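Local coordinates for aluminum resistance protein (Clostridium novyi, PDB 3I16) that is a pyridoxal-5'-phosphate-binding enzyme of the methionine gamma-lyase family, probably cleaving carbon-sulfur bonds and implicated in aluminum resistance, at residues Ala395-Arg398 with Glu399-Ala403. Residues are numbered along the deposited sequence; the frame is centred on the assembly and turned at random.
Sequences APIR and EPYIA
Arg398 O accepts a hydrogen bond from Tyr401 N (2.8 Å), closing a beta turn at the tip of the hairpin between strands 392-396 and 402-406, neighbours in an antiparallel sheet flanked by strands 376-379 and 335-338. This hydrogen bond is bent, with an N-H...O angle of 134°, but the donor lies in the carbonyl plane on a lone pair. The peptide bond between Glu399 and Pro400 is cis, and the backbone angles of these two central residues fit a type VIa turn.

Nearer the strands, a water donates to both Pro396 O (2.6 Å) and Ile402 O (2.7 Å), bridging the two arms.

Apolar contacts are slight. Ala395 CB points at the second arm and lies 4.3 Å from Ala403 CB; both methyls also touch Leu345 of helix 342-354. Ile397 CG2 approaches Tyr401 CE1 loosely, at 4.5 Å.

Two flat groups pack on the chain. The Arg398 guanidinium, carried back by an extended side chain, lies with one face over Pro396 CB. Tyr401 CG stands beside its own backbone N (chi1 -55°), which brings a ring face over the Arg398-Glu399 peptide: CE1 is 3.4 Å from Arg398 C, while Glu399 N sits 3.8 Å above the ring plane, displaced from its centre.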
ATOM      1  N   ALA B 395     -10.061 -21.507  22.870  1.00 22.57           N
ATOM      2  CA  ALA B 395     -10.637 -22.576  23.671  1.00 23.77           C
ATOM      3  C   ALA B 395     -12.141 -22.721  23.573  1.00 27.91           C
ATOM      4  O   ALA B 395     -12.862 -21.894  24.172  1.00 28.83           O
ATOM      5  CB  ALA B 395     -10.295 -22.340  25.110  1.00 25.42           C
ATOM      6  N   PRO B 396     -12.625 -23.784  22.873  1.00 29.33           N
ATOM      7  CA  PRO B 396     -14.063 -24.081  22.812  1.00 27.94           C
ATOM      8  C   PRO B 396     -14.614 -24.178  24.207  1.00 28.46           C
ATOM      9  O   PRO B 396     -13.985 -24.815  25.065  1.00 27.53           O
ATOM     10  CB  PRO B 396     -14.109 -25.455  22.147  1.00 30.70           C
ATOM     11  CG  PRO B 396     -12.895 -25.501  21.296  1.00 31.43           C
ATOM     12  CD  PRO B 396     -11.845 -24.689  22.001  1.00 29.66           C
ATOM     13  N   ILE B 397     -15.765 -23.559  24.459  1.00 28.48           N
ATOM     14  CA  ILE B 397     -16.330 -23.581  25.816  1.00 28.23           C
ATOM     15  C   ILE B 397     -17.112 -24.878  26.079  1.00 30.61           C
ATOM     16  O   ILE B 397     -18.321 -24.953  25.833  1.00 32.37           O
ATOM     17  CB  ILE B 397     -17.218 -22.345  26.116  1.00 27.37           C
ATOM     18  CG1 ILE B 397     -16.473 -21.037  25.789  1.00 27.53           C
ATOM     19  CG2 ILE B 397     -17.631 -22.372  27.565  1.00 24.10           C
ATOM     20  CD1 ILE B 397     -15.126 -20.914  26.440  1.00 24.72           C
ATOM     21  N   ARG B 398     -16.410 -25.880  26.607  1.00 30.24           N
ATOM     22  CA  ARG B 398     -16.987 -27.192  26.888  1.00 29.84           C
ATOM     23  C   ARG B 398     -15.993 -27.992  27.706  1.00 29.67           C
ATOM     24  O   ARG B 398     -14.808 -27.679  27.714  1.00 28.56           O
ATOM     25  CB  ARG B 398     -17.261 -27.936  25.588  1.00 29.60           C
ATOM     26  CG  ARG B 398     -16.014 -28.252  24.828  1.00 31.08           C
ATOM     27  CD  ARG B 398     -16.299 -28.457  23.378  1.00 31.28           C
ATOM     28  NE  ARG B 398     -15.089 -28.909  22.695  1.00 36.36           N
ATOM     29  CZ  ARG B 398     -14.923 -28.958  21.371  1.00 38.22           C
ATOM     30  NH1 ARG B 398     -15.886 -28.555  20.543  1.00 44.29           N
ATOM     31  NH2 ARG B 398     -13.768 -29.396  20.870  1.00 38.85           N
ATOM     32  N   GLU B 399     -16.486 -29.019  28.395  1.00 29.46           N
ATOM     33  CA  GLU B 399     -15.638 -29.890  29.193  1.00 29.08           C
ATOM     34  C   GLU B 399     -14.751 -30.687  28.245  1.00 26.31           C
ATOM     35  O   GLU B 399     -15.167 -31.004  27.128  1.00 27.52           O
ATOM     36  CB  GLU B 399     -16.476 -30.858  30.025  1.00 29.29           C
ATOM     37  CG  GLU B 399     -17.273 -30.225  31.127  1.00 32.69           C
ATOM     38  CD  GLU B 399     -18.366 -31.148  31.637  1.00 47.44           C
ATOM     39  OE1 GLU B 399     -19.042 -31.790  30.792  1.00 57.31           O
ATOM     40  OE2 GLU B 399     -18.577 -31.214  32.871  1.00 51.56           O
ATOM     41  N   PRO B 400     -13.527 -30.998  28.668  1.00 24.16           N
ATOM     42  CA  PRO B 400     -12.862 -30.708  29.942  1.00 23.95           C
ATOM     43  C   PRO B 400     -12.147 -29.329  30.008  1.00 22.32           C
ATOM     44  O   PRO B 400     -11.243 -29.134  30.838  1.00 21.31           O
ATOM     45  CB  PRO B 400     -11.856 -31.860  30.062  1.00 24.01           C
ATOM     46  CG  PRO B 400     -11.694 -32.397  28.659  1.00 25.35           C
ATOM     47  CD  PRO B 400     -12.615 -31.677  27.738  1.00 24.43           C
ATOM     48  N   TYR B 401     -12.560 -28.389  29.154  1.00 20.77           N
ATOM     49  CA  TYR B 401     -12.018 -27.021  29.146  1.00 20.16           C
ATOM     50  C   TYR B 401     -10.530 -26.994  28.831  1.00 16.88           C
ATOM     51  O   TYR B 401      -9.699 -26.737  29.689  1.00 19.59           O
ATOM     52  CB  TYR B 401     -12.337 -26.287  30.465  1.00 21.30           C
ATOM     53  CG  TYR B 401     -13.818 -26.302  30.758  1.00 24.80           C
ATOM     54  CD1 TYR B 401     -14.708 -25.623  29.932  1.00 29.49           C
ATOM     55  CD2 TYR B 401     -14.331 -26.996  31.852  1.00 30.26           C
ATOM     56  CE1 TYR B 401     -16.080 -25.652  30.167  1.00 33.92           C
ATOM     57  CE2 TYR B 401     -15.690 -27.022  32.104  1.00 31.67           C
ATOM     58  CZ  TYR B 401     -16.564 -26.352  31.257  1.00 37.35           C
ATOM     59  OH  TYR B 401     -17.920 -26.374  31.506  1.00 40.49           O
ATOM     60  N   ILE B 402     -10.232 -27.284  27.576  1.00 17.83           N
ATOM     61  CA  ILE B 402      -8.883 -27.310  27.062  1.00 18.24           C
ATOM     62  C   ILE B 402      -8.622 -25.974  26.364  1.00 18.95           C
ATOM     63  O   ILE B 402      -9.472 -25.493  25.632  1.00 18.92           O
ATOM     64  CB  ILE B 402      -8.705 -28.465  26.071  1.00 16.81           C
ATOM     65  CG1 ILE B 402      -9.056 -29.800  26.750  1.00 20.21           C
ATOM     66  CG2 ILE B 402      -7.268 -28.482  25.540  1.00 13.89           C
ATOM     67  CD1 ILE B 402      -9.166 -30.973  25.795  1.00 16.12           C
ATOM     68  N   ALA B 403      -7.471 -25.365  26.644  1.00 18.41           N
ATOM     69  CA  ALA B 403      -7.033 -24.134  25.992  1.00 15.35           C
ATOM     70  C   ALA B 403      -5.931 -24.542  25.025  1.00 17.66           C
ATOM     71  O   ALA B 403      -5.157 -25.465  25.321  1.00 16.04           O
ATOM     72  CB  ALA B 403      -6.495 -23.149  27.035  1.00 15.03           C
TER
HETATM   73  O   HOH W   1     -11.968 -26.405  25.396  1.00 18.19           O